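Local coordinates for protein 1H-3-hydroxy-4-oxoquinoline 2,4-dioxygenase (Pseudomonas putida, PDB 3IBT) that cleaves the heterocyclic ring of 3-hydroxy-1H-quinolin-4-one with dioxygen, releasing N-formylanthranilate and carbon monoxide without any cofactor, at residues P22-L27 and R46-I51; Q90-S95 and K115-D120; V100-C105 and D197-L202; P206-I211 and H231-P236. All blocks are in the same frame, centred on the assembly; numbering follows the deposited sequence.

Interaction 1 (P22-L27 and R46-I51)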
# COMPACT_ATOMS: atom_id res chain seq x y z
N PRO A 22 2.51 7.47 -19.48
CA PRO A 22 1.71 6.46 -18.79
C PRO A 22 1.52 6.80 -17.31
O PRO A 22 2.51 6.99 -16.59
CB PRO A 22 2.54 5.18 -18.95
CG PRO A 22 3.40 5.42 -20.11
CD PRO A 22 3.68 6.88 -20.15
N THR A 23 0.27 6.91 -16.87
CA THR A 23 -0.04 7.34 -15.51
C THR A 23 0.01 6.17 -14.53
O THR A 23 -0.51 5.07 -14.81
CB THR A 23 -1.36 8.12 -15.44
OG1 THR A 23 -1.32 9.19 -16.40
CG2 THR A 23 -1.57 8.70 -14.04
N LEU A 24 0.65 6.44 -13.39
CA LEU A 24 1.02 5.43 -12.40
C LEU A 24 0.78 6.02 -11.04
O LEU A 24 1.36 7.05 -10.71
CB LEU A 24 2.50 5.12 -12.53
CG LEU A 24 2.97 3.71 -12.18
CD1 LEU A 24 4.49 3.63 -12.27
CD2 LEU A 24 2.53 3.32 -10.81
N PHE A 25 -0.07 5.39 -10.25
CA PHE A 25 -0.36 5.88 -8.91
C PHE A 25 0.51 5.19 -7.88
O PHE A 25 0.61 3.92 -7.88
CB PHE A 25 -1.82 5.63 -8.55
CG PHE A 25 -2.77 6.66 -9.05
CD1 PHE A 25 -3.43 6.48 -10.26
CD2 PHE A 25 -3.03 7.81 -8.30
CE1 PHE A 25 -4.35 7.45 -10.74
CE2 PHE A 25 -3.94 8.81 -8.76
CZ PHE A 25 -4.60 8.63 -9.99
N LEU A 26 1.11 5.98 -6.99
CA LEU A 26 1.83 5.39 -5.87
C LEU A 26 1.06 5.55 -4.56
O LEU A 26 1.06 6.65 -4.00
CB LEU A 26 3.25 5.96 -5.78
CG LEU A 26 4.32 5.53 -6.79
CD1 LEU A 26 5.70 5.73 -6.18
CD2 LEU A 26 4.17 4.08 -7.24
N LEU A 27 0.43 4.47 -4.09
CA LEU A 27 -0.52 4.48 -2.93
C LEU A 27 0.03 3.84 -1.67
O LEU A 27 0.36 2.65 -1.67
CB LEU A 27 -1.81 3.73 -3.27
CG LEU A 27 -2.57 4.06 -4.55
CD1 LEU A 27 -3.60 2.94 -4.92
CD2 LEU A 27 -3.20 5.43 -4.42
N ARG A 46 10.83 9.42 -14.87
CA ARG A 46 11.49 9.36 -16.14
C ARG A 46 10.51 8.80 -17.18
O ARG A 46 10.44 9.31 -18.32
CB ARG A 46 12.71 8.43 -15.98
CG ARG A 46 13.83 8.51 -17.04
CD ARG A 46 14.85 7.31 -16.86
NE ARG A 46 14.22 5.95 -16.87
CZ ARG A 46 14.89 4.78 -16.90
NH1 ARG A 46 16.23 4.75 -16.92
NH2 ARG A 46 14.20 3.62 -16.93
N ASP A 47 9.74 7.78 -16.75
CA ASP A 47 8.96 6.93 -17.66
C ASP A 47 7.49 7.16 -17.54
O ASP A 47 6.76 7.11 -18.54
CB ASP A 47 9.23 5.46 -17.38
CG ASP A 47 10.69 5.12 -17.53
OD1 ASP A 47 11.34 5.79 -18.35
OD2 ASP A 47 11.20 4.21 -16.84
N PHE A 48 7.06 7.43 -16.32
CA PHE A 48 5.67 7.53 -15.99
C PHE A 48 5.27 8.91 -15.52
O PHE A 48 6.11 9.69 -15.11
CB PHE A 48 5.42 6.61 -14.86
CG PHE A 48 5.72 5.22 -15.16
CD1 PHE A 48 6.95 4.69 -14.87
CD2 PHE A 48 4.75 4.40 -15.72
CE1 PHE A 48 7.21 3.38 -15.12
CE2 PHE A 48 5.01 3.10 -15.98
CZ PHE A 48 6.24 2.59 -15.68
N HIS A 49 3.97 9.17 -15.56
CA HIS A 49 3.35 10.33 -14.91
C HIS A 49 3.00 9.86 -13.50
O HIS A 49 2.18 8.95 -13.36
CB HIS A 49 2.10 10.73 -15.70
CG HIS A 49 1.27 11.80 -15.08
ND1 HIS A 49 -0.05 12.02 -15.44
CD2 HIS A 49 1.55 12.72 -14.12
CE1 HIS A 49 -0.53 13.03 -14.73
NE2 HIS A 49 0.42 13.47 -13.92
N VAL A 50 3.63 10.41 -12.46
CA VAL A 50 3.55 9.74 -11.15
C VAL A 50 2.84 10.53 -10.08
O VAL A 50 3.33 11.58 -9.65
CB VAL A 50 4.91 9.35 -10.61
CG1 VAL A 50 4.76 8.78 -9.22
CG2 VAL A 50 5.60 8.34 -11.53
N ILE A 51 1.71 9.98 -9.63
CA ILE A 51 0.87 10.62 -8.62
C ILE A 51 0.95 9.91 -7.26
O ILE A 51 0.49 8.79 -7.13
CB ILE A 51 -0.61 10.65 -9.05
CG1 ILE A 51 -0.75 10.98 -10.54
CG2 ILE A 51 -1.36 11.61 -8.17
CD1 ILE A 51 -1.81 12.07 -10.88
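His49 N donates to Pro22 O at 2.8 Å, the shortest polar bond between 22-27 and 46-51; the N-H points well at the oxygen (161°), although the donor stands above the carbonyl plane. Three further backbone bonds continue the ladder: Leu24 N to His49 O at 2.9 Å, Ile51 N to Leu24 O at 3.1 Å and Leu26 N to Ile51 O at 2.9 Å. Leu24 thus brackets Val50, bonding to the residue before it and the residue after it, which is the register of parallel strands; the axes diverge by 25°.

On the face carrying Thr23, His49, Phe25 and Ile51, neighbouring side chains lie alongside one another. Thr23 OG1 and His49 ND1 share a hydrogen bond of 3.2 Å in which either may be the donor, while the far nitrogen of the imidazole, NE2, bonds to Glu15. On the face of Leu24 and Val50, a methyl group meets a ring: Leu24 CD1, anti to CA (chi2 -176°), sits over the middle of the Phe48 ring, 3.5 Å from its centroid, in a CH-pi contact. Val50 CG1 touches Leu26 CG more loosely, at 4.1 Å.

The contact belongs to the beta-alpha-beta unit of strand 23-27, helix 40-44 and strand 49-53 in the alpha/beta-hydrolase sheet. Strand 89-94 flanks 23-27 on its other edge, helix 70-83 packs against Phe25, and Leu262 near the chain's end touches both Leu24 and Phe48.

Interaction 2 (Q90-S95 and K115-D120). Unlike the reference sequence in segment 115-120: Ile118 (reference Val).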
# COMPACT_ATOMS: atom_id res chain seq x y z
N GLN A 90 -2.29 2.83 -14.00
CA GLN A 90 -1.92 1.68 -13.21
C GLN A 90 -1.78 2.16 -11.79
O GLN A 90 -1.82 3.38 -11.56
CB GLN A 90 -0.62 1.14 -13.72
CG GLN A 90 -0.85 0.31 -14.93
CD GLN A 90 0.06 0.67 -16.06
OE1 GLN A 90 0.27 1.85 -16.36
NE2 GLN A 90 0.62 -0.35 -16.71
N MSE A 91 -1.67 1.22 -10.84
CA MSE A 91 -1.42 1.59 -9.45
C MSE A 91 -0.47 0.66 -8.76
O MSE A 91 -0.38 -0.51 -9.09
CB MSE A 91 -2.72 1.70 -8.68
CG MSE A 91 -3.81 0.82 -9.22
SE MSE A 91 -5.48 1.16 -8.22
CE MSE A 91 -5.78 3.03 -8.80
N VAL A 92 0.26 1.19 -7.79
CA VAL A 92 1.19 0.41 -7.04
C VAL A 92 0.90 0.75 -5.62
O VAL A 92 0.94 1.91 -5.24
CB VAL A 92 2.65 0.82 -7.35
CG1 VAL A 92 3.60 0.48 -6.21
CG2 VAL A 92 3.13 0.21 -8.68
N SER A 93 0.59 -0.26 -4.82
CA SER A 93 0.19 -0.00 -3.44
C SER A 93 1.07 -0.69 -2.42
O SER A 93 1.75 -1.69 -2.71
CB SER A 93 -1.30 -0.35 -3.20
OG SER A 93 -1.58 -1.71 -3.50
N THR A 94 1.08 -0.13 -1.22
CA THR A 94 1.88 -0.65 -0.13
C THR A 94 1.04 -1.31 0.95
O THR A 94 -0.04 -0.80 1.33
CB THR A 94 2.70 0.48 0.48
OG1 THR A 94 4.00 0.44 -0.11
CG2 THR A 94 2.81 0.39 2.05
N SER A 95 1.51 -2.46 1.44
CA SER A 95 0.98 -2.99 2.67
C SER A 95 -0.56 -3.10 2.59
O SER A 95 -1.08 -3.74 1.68
CB SER A 95 1.42 -2.10 3.83
OG SER A 95 1.04 -2.67 5.07
N LYS A 115 -3.43 -4.97 -15.02
CA LYS A 115 -2.23 -5.18 -14.21
C LYS A 115 -2.17 -4.27 -13.01
O LYS A 115 -2.58 -3.10 -13.06
CB LYS A 115 -0.99 -4.90 -14.99
CG LYS A 115 -0.68 -5.89 -16.03
CD LYS A 115 0.79 -5.80 -16.41
CE LYS A 115 1.00 -6.07 -17.89
NZ LYS A 115 2.47 -6.28 -18.14
N THR A 116 -1.57 -4.77 -11.94
CA THR A 116 -1.47 -3.98 -10.72
C THR A 116 -0.29 -4.47 -9.87
O THR A 116 0.18 -5.60 -10.06
CB THR A 116 -2.82 -4.04 -9.99
OG1 THR A 116 -2.85 -3.08 -8.93
CG2 THR A 116 -3.08 -5.44 -9.45
N ILE A 117 0.23 -3.65 -8.97
CA ILE A 117 1.35 -4.09 -8.16
C ILE A 117 1.04 -3.79 -6.74
O ILE A 117 0.46 -2.78 -6.41
CB ILE A 117 2.61 -3.33 -8.48
CG1 ILE A 117 3.02 -3.59 -9.94
CG2 ILE A 117 3.73 -3.64 -7.45
CD1 ILE A 117 4.24 -2.98 -10.33
N ILE A 118 1.47 -4.69 -5.91
CA ILE A 118 1.32 -4.57 -4.48
C ILE A 118 2.68 -4.81 -3.84
O ILE A 118 3.49 -5.56 -4.38
CB ILE A 118 0.32 -5.58 -3.98
CG1 ILE A 118 0.60 -6.95 -4.64
CG2 ILE A 118 -1.10 -5.12 -4.30
CD1 ILE A 118 -0.44 -7.95 -4.39
N ILE A 119 2.94 -4.17 -2.72
CA ILE A 119 4.25 -4.23 -2.13
C ILE A 119 4.10 -4.61 -0.66
O ILE A 119 3.41 -3.94 0.10
CB ILE A 119 4.98 -2.89 -2.27
CG1 ILE A 119 5.15 -2.55 -3.74
CG2 ILE A 119 6.32 -2.93 -1.57
CD1 ILE A 119 5.83 -1.25 -4.00
N ASP A 120 4.72 -5.71 -0.25
CA ASP A 120 4.81 -6.01 1.15
C ASP A 120 3.48 -6.04 1.85
O ASP A 120 3.31 -5.43 2.91
CB ASP A 120 5.80 -5.12 1.89
CG ASP A 120 6.74 -5.96 2.76
OD1 ASP A 120 7.93 -6.04 2.40
OD2 ASP A 120 6.28 -6.62 3.74
O HOH W 1 1.39 -5.99 4.78
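Strands 90-94 and 115-119 run parallel, their axes 4.6 Å apart at closest and inclined by only 15°, with Val92, Ser93 and Thr94 paired to Ile117, Ile118 and Ile119. Ser93 N donates to Ile117 O at 3.0 Å, and at the C-terminal end Ser95 N reaches Ile119 O at 2.8 Å in a nearly straight bond (174°).

Val92 divides its two methyl groups between two isoleucines on the same face. CG2 lies 3.6 Å from Ile117 CB, the two side chains pointing the same way, whereas CG1, anti to the backbone N (chi1 156°), meets Ile119 CD1 at 3.6 Å. The face of Ser93 and Ile118 mixes polar and apolar groups: Ser93 OG stands 3.5 Å from Ile118 CG2, and its hydrogen bond goes to Asn101, whose other amide atom engages Thr116 OG1. One side chain of the following helix therefore spans both strands.

Past the strands, Ser95 turns sharply with a positive phi, as expected at the nucleophile elbow of alpha/beta hydrolases. A water donates to Asp120 O at 2.7 Å and makes a weak bond with Ser95 OG. The carboxylate of Asp120 is held at OD1 by the backbone N-H groups of Ser213 and Gln214, while OD2 has a weak hydrogen bond to His244 ND1. As in related enzymes, Thr94 and Ser95 probably bind substrate and Asp120 probably raises the basicity of His244; the register thus places a probable substrate-binding serine next to the partner of the histidine that probably gives and takes the proton.

Interaction 3 (V100-C105 and D197-L202). Unlike the reference sequence in segment 197-202: Asp200 (reference Glu).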
# COMPACT_ATOMS: atom_id res chain seq x y z
N VAL A 100 -7.27 -1.67 -0.84
CA VAL A 100 -7.84 -0.60 -1.70
C VAL A 100 -7.55 -0.83 -3.22
O VAL A 100 -8.44 -0.80 -4.05
CB VAL A 100 -7.32 0.82 -1.26
CG1 VAL A 100 -7.88 1.93 -2.13
CG2 VAL A 100 -7.59 1.07 0.25
N ASN A 101 -6.28 -1.06 -3.54
CA ASN A 101 -5.84 -1.43 -4.87
C ASN A 101 -6.74 -2.52 -5.52
O ASN A 101 -7.33 -2.30 -6.60
CB ASN A 101 -4.39 -1.91 -4.78
CG ASN A 101 -3.74 -2.09 -6.13
OD1 ASN A 101 -4.42 -2.22 -7.17
ND2 ASN A 101 -2.41 -2.12 -6.14
N ILE A 102 -6.86 -3.67 -4.86
CA ILE A 102 -7.65 -4.75 -5.41
C ILE A 102 -9.13 -4.41 -5.53
O ILE A 102 -9.81 -4.86 -6.45
CB ILE A 102 -7.41 -6.05 -4.64
CG1 ILE A 102 -5.95 -6.40 -4.77
CG2 ILE A 102 -8.20 -7.21 -5.22
CD1 ILE A 102 -5.49 -6.54 -6.19
N ASP A 103 -9.62 -3.59 -4.61
CA ASP A 103 -11.01 -3.15 -4.69
C ASP A 103 -11.25 -2.42 -6.01
O ASP A 103 -12.29 -2.58 -6.67
CB ASP A 103 -11.38 -2.24 -3.52
CG ASP A 103 -12.89 -2.28 -3.20
OD1 ASP A 103 -13.46 -3.40 -3.17
OD2 ASP A 103 -13.51 -1.22 -2.97
N VAL A 104 -10.27 -1.63 -6.42
CA VAL A 104 -10.44 -0.80 -7.59
C VAL A 104 -10.32 -1.68 -8.81
O VAL A 104 -11.10 -1.54 -9.74
CB VAL A 104 -9.48 0.37 -7.59
CG1 VAL A 104 -9.45 1.03 -8.93
CG2 VAL A 104 -9.87 1.35 -6.51
N CYS A 105 -9.39 -2.63 -8.78
CA CYS A 105 -9.29 -3.59 -9.87
C CYS A 105 -10.59 -4.33 -10.04
O CYS A 105 -10.92 -4.76 -11.14
CB CYS A 105 -8.18 -4.60 -9.62
SG CYS A 105 -6.52 -3.98 -9.97
N ASP A 197 -7.02 -15.13 -0.66
CA ASP A 197 -8.42 -15.43 -0.92
C ASP A 197 -9.10 -14.26 -1.56
O ASP A 197 -9.86 -14.43 -2.50
CB ASP A 197 -9.15 -15.75 0.38
CG ASP A 197 -8.71 -17.06 1.00
OD1 ASP A 197 -7.69 -17.62 0.56
OD2 ASP A 197 -9.39 -17.56 1.93
N ARG A 198 -8.85 -13.07 -1.05
CA ARG A 198 -9.36 -11.88 -1.71
C ARG A 198 -9.15 -11.97 -3.24
O ARG A 198 -10.12 -11.93 -4.00
CB ARG A 198 -8.68 -10.63 -1.12
CG ARG A 198 -8.99 -9.35 -1.79
CD ARG A 198 -10.45 -9.21 -1.96
NE ARG A 198 -10.87 -7.85 -2.29
CZ ARG A 198 -11.75 -7.58 -3.25
NH1 ARG A 198 -12.12 -6.33 -3.49
NH2 ARG A 198 -12.26 -8.58 -3.96
N MSE A 199 -7.89 -12.15 -3.64
CA MSE A 199 -7.45 -12.11 -5.03
C MSE A 199 -8.04 -13.26 -5.81
O MSE A 199 -8.56 -13.09 -6.93
CB MSE A 199 -5.91 -12.11 -5.12
CG MSE A 199 -5.25 -10.79 -4.66
SE MSE A 199 -3.24 -10.64 -4.72
CE MSE A 199 -2.71 -11.90 -3.26
N ASP A 200 -8.00 -14.44 -5.21
CA ASP A 200 -8.54 -15.62 -5.82
C ASP A 200 -10.07 -15.49 -6.12
O ASP A 200 -10.63 -16.25 -6.90
CB ASP A 200 -8.21 -16.80 -4.91
CG ASP A 200 -7.96 -18.13 -5.68
OD1 ASP A 200 -8.22 -18.18 -6.93
OD2 ASP A 200 -7.51 -19.13 -5.03
N SER A 201 -10.73 -14.49 -5.54
CA SER A 201 -12.17 -14.39 -5.69
C SER A 201 -12.58 -13.26 -6.60
O SER A 201 -13.78 -12.97 -6.72
CB SER A 201 -12.83 -14.21 -4.33
OG SER A 201 -12.71 -12.87 -3.92
N LEU A 202 -11.62 -12.60 -7.23
CA LEU A 202 -11.98 -11.69 -8.31
C LEU A 202 -12.50 -12.55 -9.47
O LEU A 202 -11.97 -13.64 -9.73
CB LEU A 202 -10.80 -10.82 -8.75
CG LEU A 202 -9.97 -10.08 -7.70
CD1 LEU A 202 -8.67 -9.73 -8.29
CD2 LEU A 202 -10.63 -8.84 -7.29
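The guanidinium of Arg198 has the methyl CG2 of Ile102 over the centre of one face, 4.0 Å above its plane, and Asp103 OD1 at its edge, close to the plane. Arg198 also makes a cation-pi contact with Trp192. This is helix packing outside the central sheet of the alpha/beta-hydrolase fold: helix 97-107, which follows the nucleophile-elbow strand, meets the end of 195-200, and the closest backbone pair is Ile102 with Met199, 7.4 Å between CA atoms.

Asp103 OD1 and Arg198 NH1 form a salt bridge of 3.2 Å, with the carboxylate and guanidinium planes turned 60° apart. The stronger polar partner of NH1 is Glu106 OE1, one helical turn beyond Asp103, so two carboxylates of one helix share a single cation. CG of Arg198 is anti to the backbone N (chi1 174°), and a bend at chi2 (49°) sets CD; beyond it the guanidinium lies across Ile102 CG2. An alanine here would probably leave Asp103 and Glu106 as neighbouring acids without their shared countercharge and remove the guanidinium from over Ile102 CG2, leaving Leu202 as its partner in this contact.

Away from the ion pair the contact is apolar. Ile102 CG2 also touches Leu202 CD2 at 3.6 Å, the two side chains crossing at about a right angle. Ile102 CG1 faces Met199 CG more loosely, at 4.4 Å. The carbonyl oxygen of Arg198 is gripped twice: it accepts from Ser201 OG at 2.8 Å and from Ser201 N at 3.0 Å, both donors approaching from the same face of the carbonyl plane.

Interaction 4 (P206-I211 and H231-P236)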
# COMPACT_ATOMS: atom_id res chain seq x y z
N PRO A 206 -6.43 -9.64 -12.99
CA PRO A 206 -5.30 -8.98 -13.63
C PRO A 206 -4.05 -9.77 -13.40
O PRO A 206 -4.02 -10.65 -12.54
CB PRO A 206 -5.16 -7.67 -12.85
CG PRO A 206 -5.84 -7.90 -11.60
CD PRO A 206 -6.94 -8.88 -11.85
N GLU A 207 -2.99 -9.43 -14.13
CA GLU A 207 -1.67 -9.87 -13.71
C GLU A 207 -1.32 -9.03 -12.48
O GLU A 207 -1.40 -7.78 -12.50
CB GLU A 207 -0.68 -9.75 -14.86
CG GLU A 207 -1.17 -10.44 -16.15
CD GLU A 207 -1.15 -12.00 -16.10
OE1 GLU A 207 -0.06 -12.56 -16.30
OE2 GLU A 207 -2.22 -12.65 -15.90
N ILE A 208 -1.02 -9.72 -11.38
CA ILE A 208 -0.69 -9.10 -10.09
C ILE A 208 0.75 -9.44 -9.72
O ILE A 208 1.15 -10.62 -9.74
CB ILE A 208 -1.63 -9.57 -8.95
CG1 ILE A 208 -3.08 -9.54 -9.44
CG2 ILE A 208 -1.43 -8.71 -7.69
CD1 ILE A 208 -4.11 -9.99 -8.43
N CYS A 209 1.54 -8.41 -9.41
CA CYS A 209 2.93 -8.61 -9.05
C CYS A 209 3.09 -8.15 -7.63
O CYS A 209 2.79 -7.00 -7.32
CB CYS A 209 3.82 -7.80 -9.97
SG CYS A 209 5.57 -7.76 -9.54
N HIS A 210 3.54 -9.07 -6.77
CA HIS A 210 3.85 -8.78 -5.36
C HIS A 210 5.34 -8.63 -5.13
O HIS A 210 6.09 -9.62 -5.18
CB HIS A 210 3.33 -9.91 -4.45
CG HIS A 210 3.42 -9.58 -2.98
ND1 HIS A 210 3.76 -10.51 -2.03
CD2 HIS A 210 3.25 -8.40 -2.32
CE1 HIS A 210 3.76 -9.93 -0.83
NE2 HIS A 210 3.45 -8.65 -0.98
N ILE A 211 5.76 -7.39 -4.86
CA ILE A 211 7.13 -7.05 -4.44
C ILE A 211 7.20 -7.03 -2.92
O ILE A 211 6.31 -6.53 -2.27
CB ILE A 211 7.54 -5.67 -4.97
CG1 ILE A 211 7.53 -5.66 -6.51
CG2 ILE A 211 8.93 -5.32 -4.52
CD1 ILE A 211 7.45 -4.24 -7.12
N HIS A 231 -1.15 -20.46 -10.15
CA HIS A 231 -2.02 -19.39 -10.52
C HIS A 231 -1.26 -18.37 -11.36
O HIS A 231 -0.63 -17.47 -10.77
CB HIS A 231 -2.45 -18.73 -9.24
CG HIS A 231 -3.29 -19.61 -8.37
ND1 HIS A 231 -4.66 -19.72 -8.52
CD2 HIS A 231 -2.96 -20.40 -7.33
CE1 HIS A 231 -5.14 -20.53 -7.60
NE2 HIS A 231 -4.13 -20.96 -6.87
N SER A 232 -1.28 -18.48 -12.70
CA SER A 232 -0.35 -17.65 -13.52
C SER A 232 -0.65 -16.13 -13.67
O SER A 232 0.06 -15.39 -14.36
CB SER A 232 0.00 -18.32 -14.86
OG SER A 232 -1.15 -18.62 -15.62
N TRP A 233 -1.66 -15.66 -12.96
CA TRP A 233 -1.92 -14.24 -12.83
C TRP A 233 -1.10 -13.67 -11.67
O TRP A 233 -1.19 -12.45 -11.39
CB TRP A 233 -3.42 -13.98 -12.62
CG TRP A 233 -4.00 -14.78 -11.50
CD1 TRP A 233 -4.59 -16.01 -11.60
CD2 TRP A 233 -4.04 -14.44 -10.11
NE1 TRP A 233 -4.99 -16.46 -10.36
CE2 TRP A 233 -4.67 -15.52 -9.43
CE3 TRP A 233 -3.62 -13.33 -9.38
CZ2 TRP A 233 -4.88 -15.52 -8.05
CZ3 TRP A 233 -3.83 -13.33 -7.99
CH2 TRP A 233 -4.47 -14.42 -7.35
N PHE A 234 -0.31 -14.54 -10.99
CA PHE A 234 0.48 -14.13 -9.81
C PHE A 234 2.00 -14.20 -10.07
O PHE A 234 2.51 -15.12 -10.72
CB PHE A 234 0.04 -14.89 -8.54
CG PHE A 234 0.56 -14.32 -7.24
CD1 PHE A 234 0.03 -13.17 -6.69
CD2 PHE A 234 1.56 -14.96 -6.54
CE1 PHE A 234 0.54 -12.64 -5.49
CE2 PHE A 234 2.04 -14.43 -5.34
CZ PHE A 234 1.53 -13.27 -4.82
N HIS A 235 2.70 -13.18 -9.58
CA HIS A 235 4.08 -12.89 -9.91
C HIS A 235 4.75 -12.28 -8.68
O HIS A 235 4.86 -11.04 -8.54
CB HIS A 235 4.12 -11.87 -11.06
CG HIS A 235 3.39 -12.30 -12.29
ND1 HIS A 235 3.84 -13.30 -13.11
CD2 HIS A 235 2.24 -11.85 -12.84
CE1 HIS A 235 3.00 -13.46 -14.12
NE2 HIS A 235 2.01 -12.60 -13.96
N PRO A 236 5.23 -13.14 -7.78
CA PRO A 236 5.97 -12.63 -6.63
C PRO A 236 7.36 -12.14 -7.09
O PRO A 236 7.91 -12.65 -8.07
CB PRO A 236 6.09 -13.85 -5.74
CG PRO A 236 5.85 -15.03 -6.62
CD PRO A 236 5.17 -14.61 -7.84
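Ile208 and Trp233 make the close-packed part of this contact: Ile208 CD1 lies 3.4 Å from Trp233 CZ3, the side chains running alongside each other, and Ile208 N donates to Trp233 O at 2.7 Å in an almost straight bond (173°). Met199 of helix 195-200 covers this side. Further along the same face, Phe234 CZ touches His210 CB at 3.8 Å, while the His210 imidazole has its polar partners outside, Gln224 at ND1 and the backbone N of Trp121 at NE2.

The pairing is parallel, Ile208, Cys209 and His210 matching Phe234, His235 and Pro236, and it closes the beta-alpha-beta crossover through helix 218-230; strand 234-238 is the outermost strand at this end of the sheet.

Toward solvent lie Glu207, exposed Ser232 and the His235 ring. His235 NE2 donates to Glu207 OE1 at 3.1 Å, the oxygen lying in the ring plane but the nitrogen standing above the carboxylate plane, and the two planes are 65° apart. A bend at chi2 (-72°) turns Glu207 CD back toward the ring. An alanine in place of Glu207 would probably leave His235 NE2 without this acceptor and its imidazole freer to turn at the surface.

In the fold
Interactions 1, 2 and 4 are successive parts of one sheet. Strands 23-27 and 89-94 are neighbours, so interaction 1 joins interaction 2 through a probable hydrogen bond from Val92 N to Phe25 O (2.8 Å), their centres about 12 Å apart. On the other side a probable hydrogen bond from Ile211 N to Ile118 O (3.0 Å) ties interaction 2 to interaction 4, about 10 Å away between centres. Interaction 3 packs outside the sheet: its residue Met199 touches Trp233, Met199 CB lying 3.5 Å from Trp233 CH2. The probable catalytic centre includes Asp120 of interaction 2, whose side chain is about 3 Å from that of His244 (nearest atoms); His210 of interaction 4 comes within about 5 Å of Asp120, side chain to side chain.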